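Local atomic coordinates of hypothetical protein Atu2299 (Agrobacterium tumefaciens, PDB entry 2HLY), a protein that is of unknown function but belongs to a family grouped with the papain-like cysteine peptidases of clan CA, whose fold it probably shares. Residues A[18-23]-A[36-41]; A[43-48]-A[167-172]. All blocks are in the same frame, centred on the assembly; numbering follows the deposited sequence. Where two conformers were deposited one is given.

Interaction 1 (A[18-23]-A[36-41])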
ATOM      1  N   ARG A  18      -7.236  -5.288  -2.868  1.00  8.33           N
ATOM      2  CA  ARG A  18      -8.651  -5.535  -2.541  1.00  8.82           C
ATOM      3  C   ARG A  18      -8.815  -6.152  -1.148  1.00  8.90           C
ATOM      4  O   ARG A  18      -9.675  -5.708  -0.381  1.00  9.74           O
ATOM      5  CB  ARG A  18      -9.311  -6.395  -3.610  1.00  9.07           C
ATOM      6  CG  ARG A  18     -10.836  -6.343  -3.543  1.00 10.47           C
ATOM      7  CD  ARG A  18     -11.468  -7.245  -4.603  1.00 12.14           C
ATOM      8  NE  ARG A  18     -11.103  -6.886  -5.982  1.00 11.88           N
ATOM      9  CZ  ARG A  18     -11.685  -5.929  -6.705  1.00 14.11           C
ATOM     10  NH1 ARG A  18     -12.674  -5.197  -6.191  1.00 12.41           N
ATOM     11  NH2 ARG A  18     -11.274  -5.697  -7.954  1.00 13.16           N
ATOM     12  N   VAL A  19      -7.972  -7.130  -0.819  1.00  8.83           N
ATOM     13  CA  VAL A  19      -8.020  -7.788   0.488  1.00  9.40           C
ATOM     14  C   VAL A  19      -7.802  -6.778   1.613  1.00  9.62           C
ATOM     15  O   VAL A  19      -8.578  -6.709   2.565  1.00  9.66           O
ATOM     16  CB  VAL A  19      -7.010  -8.945   0.573  1.00  9.56           C
ATOM     17  CG1 VAL A  19      -6.804  -9.397   2.030  1.00 10.99           C
ATOM     18  CG2 VAL A  19      -7.489 -10.095  -0.308  1.00  9.52           C
ATOM     19  N   ILE A  20      -6.733  -5.992   1.500  1.00  9.33           N
ATOM     20  CA  ILE A  20      -6.386  -5.061   2.566  1.00  9.94           C
ATOM     21  C   ILE A  20      -7.461  -3.982   2.684  1.00 10.38           C
ATOM     22  O   ILE A  20      -7.892  -3.626   3.796  1.00 11.10           O
ATOM     23  CB  ILE A  20      -4.996  -4.430   2.332  1.00  9.80           C
ATOM     24  CG1 ILE A  20      -3.931  -5.526   2.234  1.00  9.97           C
ATOM     25  CG2 ILE A  20      -4.699  -3.391   3.431  1.00  9.69           C
ATOM     26  CD1 ILE A  20      -2.564  -5.040   1.759  1.00  9.97           C
ATOM     27  N   ASN A  21      -7.912  -3.473   1.537  1.00 10.91           N
ATOM     28  CA  ASN A  21      -8.955  -2.448   1.538  1.00 12.15           C
ATOM     29  C   ASN A  21     -10.220  -2.952   2.217  1.00 11.87           C
ATOM     30  O   ASN A  21     -10.879  -2.229   2.971  1.00 12.42           O
ATOM     31  CB  ASN A  21      -9.295  -2.041   0.115  1.00 11.93           C
ATOM     32  CG  ASN A  21     -10.154  -0.809   0.066  1.00 14.27           C
ATOM     33  OD1 ASN A  21      -9.814   0.218   0.670  1.00 17.23           O
ATOM     34  ND2 ASN A  21     -11.288  -0.908  -0.620  1.00 16.09           N
ATOM     35  N   SER A  22     -10.556  -4.205   1.948  1.00 11.76           N
ATOM     36  CA  SER A  22     -11.773  -4.804   2.494  1.00 12.66           C
ATOM     37  C   SER A  22     -11.716  -4.907   4.019  1.00 12.64           C
ATOM     38  O   SER A  22     -12.727  -4.704   4.704  1.00 13.36           O
ATOM     39  CB  SER A  22     -11.995  -6.184   1.879  1.00 11.91           C
ATOM     40  OG  SER A  22     -12.127  -6.088   0.465  1.00 13.32           O
ATOM     41  N   LEU A  23     -10.531  -5.204   4.541  1.00 12.56           N
ATOM     42  CA  LEU A  23     -10.325  -5.319   5.985  1.00 13.90           C
ATOM     43  C   LEU A  23     -10.271  -3.951   6.684  1.00 15.15           C
ATOM     44  O   LEU A  23     -10.632  -3.826   7.870  1.00 16.13           O
ATOM     45  CB  LEU A  23      -9.036  -6.107   6.258  1.00 13.23           C
ATOM     46  CG  LEU A  23      -9.125  -7.602   5.949  1.00 13.17           C
ATOM     47  CD1 LEU A  23      -7.750  -8.251   5.914  1.00 12.56           C
ATOM     48  CD2 LEU A  23     -10.017  -8.288   6.998  1.00 14.58           C
ATOM     49  N   MET A  36       0.090   2.841   6.262  1.00 10.63           N
ATOM     50  CA  MET A  36       0.759   1.940   7.194  1.00 11.42           C
ATOM     51  C   MET A  36       0.206   0.526   7.106  1.00 10.67           C
ATOM     52  O   MET A  36       0.968  -0.439   7.184  1.00 10.89           O
ATOM     53  CB  MET A  36       0.659   2.494   8.625  1.00 12.03           C
ATOM     54  CG  MET A  36       1.437   3.794   8.773  1.00 13.34           C
ATOM     55  SD  MET A  36       1.053   4.635  10.329  1.00 16.26           S
ATOM     56  CE  MET A  36       1.792   3.502  11.522  1.00 16.65           C
ATOM     57  N   TYR A  37      -1.115   0.400   6.942  1.00 10.29           N
ATOM     58  CA  TYR A  37      -1.728  -0.918   6.771  1.00 10.66           C
ATOM     59  C   TYR A  37      -1.420  -1.513   5.409  1.00  9.54           C
ATOM     60  O   TYR A  37      -1.099  -2.695   5.307  1.00 10.02           O
ATOM     61  CB  TYR A  37      -3.243  -0.845   6.952  1.00 11.83           C
ATOM     62  CG  TYR A  37      -3.684  -0.754   8.392  1.00 13.67           C
ATOM     63  CD1 TYR A  37      -3.823  -1.905   9.165  1.00 15.81           C
ATOM     64  CD2 TYR A  37      -3.975   0.473   8.978  1.00 14.99           C
ATOM     65  CE1 TYR A  37      -4.251  -1.837  10.488  1.00 17.83           C
ATOM     66  CE2 TYR A  37      -4.392   0.552  10.304  1.00 16.33           C
ATOM     67  CZ  TYR A  37      -4.526  -0.608  11.048  1.00 16.82           C
ATOM     68  OH  TYR A  37      -4.948  -0.554  12.372  1.00 19.85           O
ATOM     69  N   PHE A  38      -1.557  -0.723   4.349  1.00  9.07           N
ATOM     70  CA  PHE A  38      -1.250  -1.243   3.022  1.00  9.23           C
ATOM     71  C   PHE A  38       0.175  -1.737   2.946  1.00  9.21           C
ATOM     72  O   PHE A  38       0.434  -2.786   2.383  1.00 10.47           O
ATOM     73  CB  PHE A  38      -1.522  -0.195   1.925  1.00  9.15           C
ATOM     74  CG  PHE A  38      -2.982  -0.079   1.566  1.00  9.59           C
ATOM     75  CD1 PHE A  38      -3.620  -1.107   0.880  1.00  9.97           C
ATOM     76  CD2 PHE A  38      -3.712   1.049   1.918  1.00 10.55           C
ATOM     77  CE1 PHE A  38      -4.978  -1.019   0.559  1.00 11.29           C
ATOM     78  CE2 PHE A  38      -5.071   1.153   1.598  1.00 11.05           C
ATOM     79  CZ  PHE A  38      -5.701   0.113   0.920  1.00 10.12           C
ATOM     80  N   SER A  39       1.099  -1.017   3.568  0.50  9.16           N
ATOM     81  CA  SER A  39       2.514  -1.375   3.442  0.50  8.87           C
ATOM     82  C   SER A  39       2.935  -2.540   4.317  0.50  9.10           C
ATOM     83  O   SER A  39       3.690  -3.418   3.877  0.50  9.60           O
ATOM     84  CB  SER A  39       3.383  -0.161   3.704  0.50  8.97           C
ATOM     85  OG  SER A  39       3.124   0.803   2.704  0.50  7.21           O
ATOM     86  N   THR A  40       2.460  -2.560   5.556  1.00  9.30           N
ATOM     87  CA  THR A  40       2.787  -3.705   6.439  1.00  9.94           C
ATOM     88  C   THR A  40       2.039  -4.985   6.057  1.00  9.90           C
ATOM     89  O   THR A  40       2.645  -6.072   6.019  1.00 10.62           O
ATOM     90  CB  THR A  40       2.588  -3.391   7.916  1.00  9.77           C
ATOM     91  OG1 THR A  40       1.231  -3.027   8.142  1.00 10.20           O
ATOM     92  CG2 THR A  40       3.513  -2.248   8.361  1.00 11.61           C
ATOM     93  N   PHE A  41       0.732  -4.877   5.765  1.00  9.16           N
ATOM     94  CA  PHE A  41      -0.015  -6.074   5.343  1.00  9.49           C
ATOM     95  C   PHE A  41       0.478  -6.578   3.975  1.00  9.11           C
ATOM     96  O   PHE A  41       0.577  -7.801   3.744  1.00  9.56           O
ATOM     97  CB  PHE A  41      -1.522  -5.804   5.284  1.00  9.71           C
ATOM     98  CG  PHE A  41      -2.198  -5.711   6.635  1.00  9.59           C
ATOM     99  CD1 PHE A  41      -1.527  -5.252   7.768  1.00 11.44           C
ATOM    100  CD2 PHE A  41      -3.531  -6.083   6.758  1.00 12.33           C
ATOM    101  CE1 PHE A  41      -2.184  -5.166   9.010  1.00 11.22           C
ATOM    102  CE2 PHE A  41      -4.181  -5.999   7.980  1.00 13.35           C
ATOM    103  CZ  PHE A  41      -3.503  -5.522   9.104  1.00 11.14           C
TER

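Interaction 2 (A[43-48]-A[167-172])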
ATOM      1  N   ALA A  43       3.556  -6.180   2.715  1.00  8.50           N
ATOM      2  CA  ALA A  43       4.843  -6.809   2.996  1.00  9.20           C
ATOM      3  C   ALA A  43       4.664  -8.209   3.586  1.00  9.30           C
ATOM      4  O   ALA A  43       5.359  -9.148   3.192  1.00 10.16           O
ATOM      5  CB  ALA A  43       5.662  -5.935   3.921  1.00  9.40           C
ATOM      6  N   PHE A  44       3.707  -8.349   4.500  1.00  9.40           N
ATOM      7  CA  PHE A  44       3.465  -9.652   5.133  1.00  9.74           C
ATOM      8  C   PHE A  44       3.007 -10.675   4.098  1.00  9.95           C
ATOM      9  O   PHE A  44       3.489 -11.815   4.062  1.00  9.80           O
ATOM     10  CB  PHE A  44       2.433  -9.505   6.245  1.00  9.55           C
ATOM     11  CG  PHE A  44       2.204 -10.770   7.035  1.00  9.23           C
ATOM     12  CD1 PHE A  44       3.269 -11.440   7.646  1.00 12.94           C
ATOM     13  CD2 PHE A  44       0.913 -11.272   7.191  1.00 10.22           C
ATOM     14  CE1 PHE A  44       3.039 -12.624   8.382  1.00 11.48           C
ATOM     15  CE2 PHE A  44       0.686 -12.443   7.921  1.00 10.83           C
ATOM     16  CZ  PHE A  44       1.741 -13.108   8.510  1.00 10.92           C
ATOM     17  N   ILE A  45       2.081 -10.262   3.241  1.00  9.82           N
ATOM     18  CA  ILE A  45       1.596 -11.144   2.197  1.00  9.89           C
ATOM     19  C   ILE A  45       2.747 -11.531   1.250  1.00 10.25           C
ATOM     20  O   ILE A  45       2.888 -12.698   0.861  1.00 10.88           O
ATOM     21  CB  ILE A  45       0.426 -10.490   1.433  1.00 10.39           C
ATOM     22  CG1 ILE A  45      -0.795 -10.421   2.354  1.00 10.82           C
ATOM     23  CG2 ILE A  45       0.152 -11.239   0.113  1.00 11.88           C
ATOM     24  CD1 ILE A  45      -1.971  -9.531   1.826  1.00 10.48           C
ATOM     25  N   LEU A  46       3.597 -10.567   0.900  1.00  9.84           N
ATOM     26  CA  LEU A  46       4.737 -10.892   0.046  1.00 10.39           C
ATOM     27  C   LEU A  46       5.691 -11.885   0.706  1.00 10.74           C
ATOM     28  O   LEU A  46       6.166 -12.817   0.057  1.00 10.61           O
ATOM     29  CB  LEU A  46       5.492  -9.630  -0.359  1.00 10.28           C
ATOM     30  CG  LEU A  46       4.724  -8.694  -1.286  1.00 10.42           C
ATOM     31  CD1 LEU A  46       5.545  -7.422  -1.472  1.00 11.02           C
ATOM     32  CD2 LEU A  46       4.430  -9.363  -2.632  1.00 11.49           C
ATOM     33  N   GLN A  47       5.987 -11.659   1.982  1.00 10.58           N
ATOM     34  CA  GLN A  47       6.834 -12.581   2.737  1.00 11.36           C
ATOM     35  C   GLN A  47       6.243 -13.991   2.734  1.00 12.25           C
ATOM     36  O   GLN A  47       6.945 -14.971   2.465  1.00 12.97           O
ATOM     37  CB  GLN A  47       6.968 -12.097   4.166  1.00 11.95           C
ATOM     38  CG  GLN A  47       7.864 -10.888   4.289  1.00 12.69           C
ATOM     39  CD  GLN A  47       7.683 -10.190   5.620  1.00 18.16           C
ATOM     40  OE1 GLN A  47       7.132 -10.761   6.574  1.00 20.53           O
ATOM     41  NE2 GLN A  47       8.136  -8.950   5.695  1.00 18.08           N
ATOM     42  N   GLN A  48       4.947 -14.082   3.018  1.00 11.66           N
ATOM     43  CA  GLN A  48       4.281 -15.376   3.228  1.00 12.08           C
ATOM     44  C   GLN A  48       3.986 -16.140   1.945  1.00 12.16           C
ATOM     45  O   GLN A  48       4.071 -17.376   1.928  1.00 13.07           O
ATOM     46  CB  GLN A  48       2.988 -15.188   4.042  1.00 11.86           C
ATOM     47  CG  GLN A  48       3.217 -14.799   5.488  1.00 12.57           C
ATOM     48  CD  GLN A  48       3.900 -15.907   6.265  1.00 12.70           C
ATOM     49  OE1 GLN A  48       3.561 -17.076   6.112  1.00 14.55           O
ATOM     50  NE2 GLN A  48       4.892 -15.544   7.082  1.00 16.49           N
ATOM     51  N   SER A 167      -3.158 -11.681   9.797  1.00 11.17           N
ATOM     52  CA  SER A 167      -3.348 -13.115   9.610  1.00 11.40           C
ATOM     53  C   SER A 167      -4.500 -13.357   8.632  1.00 10.72           C
ATOM     54  O   SER A 167      -4.373 -14.145   7.694  1.00 11.24           O
ATOM     55  CB  SER A 167      -3.612 -13.797  10.955  1.00 11.82           C
ATOM     56  OG  SER A 167      -3.893 -15.183  10.785  1.00 13.41           O
ATOM     57  N   VAL A 168      -5.610 -12.648   8.833  1.00 10.81           N
ATOM     58  CA  VAL A 168      -6.763 -12.803   7.942  1.00 10.93           C
ATOM     59  C   VAL A 168      -6.372 -12.459   6.500  1.00 10.90           C
ATOM     60  O   VAL A 168      -6.704 -13.203   5.566  1.00 10.89           O
ATOM     61  CB  VAL A 168      -7.981 -11.963   8.412  1.00 11.42           C
ATOM     62  CG1 VAL A 168      -9.115 -12.011   7.376  1.00 12.00           C
ATOM     63  CG2 VAL A 168      -8.459 -12.462   9.786  1.00 13.07           C
ATOM     64  N   ALA A 169      -5.640 -11.355   6.343  1.00 10.10           N
ATOM     65  CA  ALA A 169      -5.175 -10.903   5.032  1.00 10.10           C
ATOM     66  C   ALA A 169      -4.358 -11.978   4.325  1.00 10.31           C
ATOM     67  O   ALA A 169      -4.609 -12.296   3.162  1.00 10.75           O
ATOM     68  CB  ALA A 169      -4.367  -9.627   5.151  1.00 10.25           C
ATOM     69  N   ALA A 170      -3.374 -12.536   5.031  1.00  9.72           N
ATOM     70  CA  ALA A 170      -2.502 -13.551   4.424  1.00 10.43           C
ATOM     71  C   ALA A 170      -3.269 -14.818   4.078  1.00 10.38           C
ATOM     72  O   ALA A 170      -2.925 -15.538   3.143  1.00 11.34           O
ATOM     73  CB  ALA A 170      -1.333 -13.867   5.337  1.00 10.38           C
ATOM     74  N   ASN A 171      -4.310 -15.097   4.843  1.00 10.39           N
ATOM     75  CA  ASN A 171      -5.084 -16.311   4.607  1.00 12.39           C
ATOM     76  C   ASN A 171      -6.197 -16.161   3.566  1.00 12.24           C
ATOM     77  O   ASN A 171      -6.613 -17.157   2.949  1.00 13.49           O
ATOM     78  CB  ASN A 171      -5.558 -16.862   5.936  1.00 12.81           C
ATOM     79  CG  ASN A 171      -4.451 -17.619   6.639  1.00 16.67           C
ATOM     80  OD1 ASN A 171      -4.028 -18.674   6.177  1.00 19.99           O
ATOM     81  ND2 ASN A 171      -3.951 -17.070   7.728  1.00 18.32           N
ATOM     82  N   TRP A 172      -6.641 -14.925   3.346  1.00 11.74           N
ATOM     83  CA  TRP A 172      -7.647 -14.592   2.328  1.00 11.92           C
ATOM     84  C   TRP A 172      -7.007 -14.578   0.930  1.00 11.48           C
ATOM     85  O   TRP A 172      -7.561 -15.129  -0.031  1.00 11.74           O
ATOM     86  CB  TRP A 172      -8.232 -13.212   2.605  1.00 12.08           C
ATOM     87  CG  TRP A 172      -9.632 -12.984   2.065  1.00 12.76           C
ATOM     88  CD1 TRP A 172     -10.305 -13.719   1.112  1.00 14.21           C
ATOM     89  CD2 TRP A 172     -10.502 -11.922   2.447  1.00 12.71           C
ATOM     90  NE1 TRP A 172     -11.574 -13.182   0.915  1.00 13.58           N
ATOM     91  CE2 TRP A 172     -11.708 -12.071   1.707  1.00 13.32           C
ATOM     92  CE3 TRP A 172     -10.387 -10.857   3.358  1.00 13.33           C
ATOM     93  CZ2 TRP A 172     -12.793 -11.199   1.865  1.00 13.30           C
ATOM     94  CZ3 TRP A 172     -11.459  -9.982   3.507  1.00 14.27           C
ATOM     95  CH2 TRP A 172     -12.650 -10.157   2.751  1.00 14.14           C
TER

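Interaction 1 (A[18-23]-A[36-41])
I20 and F38 have the nearest CA atoms, 6.4 Å apart, of segments 18-23 and 36-41, which lie on helices 10-24 and 31-50; the segment axes, 10.0 Å apart, run at 134°, about midway between perpendicular and antiparallel. I20 is the hub, and its two branches divide the work. With chi1 at -58°, CG1 lies beside the backbone N, while CG2 stands anti to that N and approaches the F38 ring obliquely at CD1 and CE1, I20 CG2 to F38 CD1 at 3.6 Å. The other branch runs to F41, where I20 CD1 reaches CB at 3.8 Å, so the contact is with the root of that side chain.

Helix 31-50 also presses M36 and S39 onto strand 89-94, and a helix laid against an antiparallel sheet is consistent with the papain-like fold of the clan. I20 meets this helix through F38 and F41. N21 and F38 lie side by side, pointing the same way, the planes of the N21 amide and the ring 16° apart; N21 OD1 comes to 4.1 Å from F38 CZ. N21 ND2 is held by T199 OG1. The F38 ring also meets the nearly parallel ring of Y17.

Interaction 2 (A[43-48]-A[167-172])
F44 and A170, with I45 beside them, bring helix 31-50 against helix 160-172, the segment axes 9.3 Å apart and inclined at 49°. Two successive residues of the first helix use different conformations to reach the second. In F44, CG is anti to the backbone N (chi1 -175°), and the ring meets the methyl of A170 through CD2 and CE2, with F44 CE2 to A170 CB at 3.6 Å. A face of the same ring is covered from within its own helix by Q48, whose CG sits 3.6 Å above the plane, offset toward the rim.

I45 instead has CG1 beside its backbone N, and a chi2 of 168° extends CD1 away from its own CA. That tip lies 4.1 Å from A169 CB and about as far from A169 O, while CG1 passes A170 CA.

Such alanine-lined helix packing lets backbones come near: the CA atoms of I45 and A170 are 5.2 Å apart. The small A169 is wedged into a three-helix junction, since it also touches V19 and L23 of helix 10-24, and I45 in turn packs on I16. Near the C-terminal end of helix 160-172, A170 O accepts a hydrogen bond from H49 NE2, a polar link back to helix 31-50.

Overall arrangement
Helix 31-50 is common to both interactions, meeting helix 10-24 in interaction 1 and, farther along the chain, helix 160-172 in interaction 2. The first is buried, its centre about 7 Å from that of the chain; the second, its centre about 13 Å from that of the chain, is only partly so. Both are apolar, but the deeper one sets a branched residue against aromatic ones, whereas the outer one pairs large side chains with alanines and buries less surface, 193 against 283 Å². They join directly: L23 CD1 lies 3.7 Å from A169 CB, and the F41 ring also approaches that methyl, so the three helices form one continuous apolar cluster.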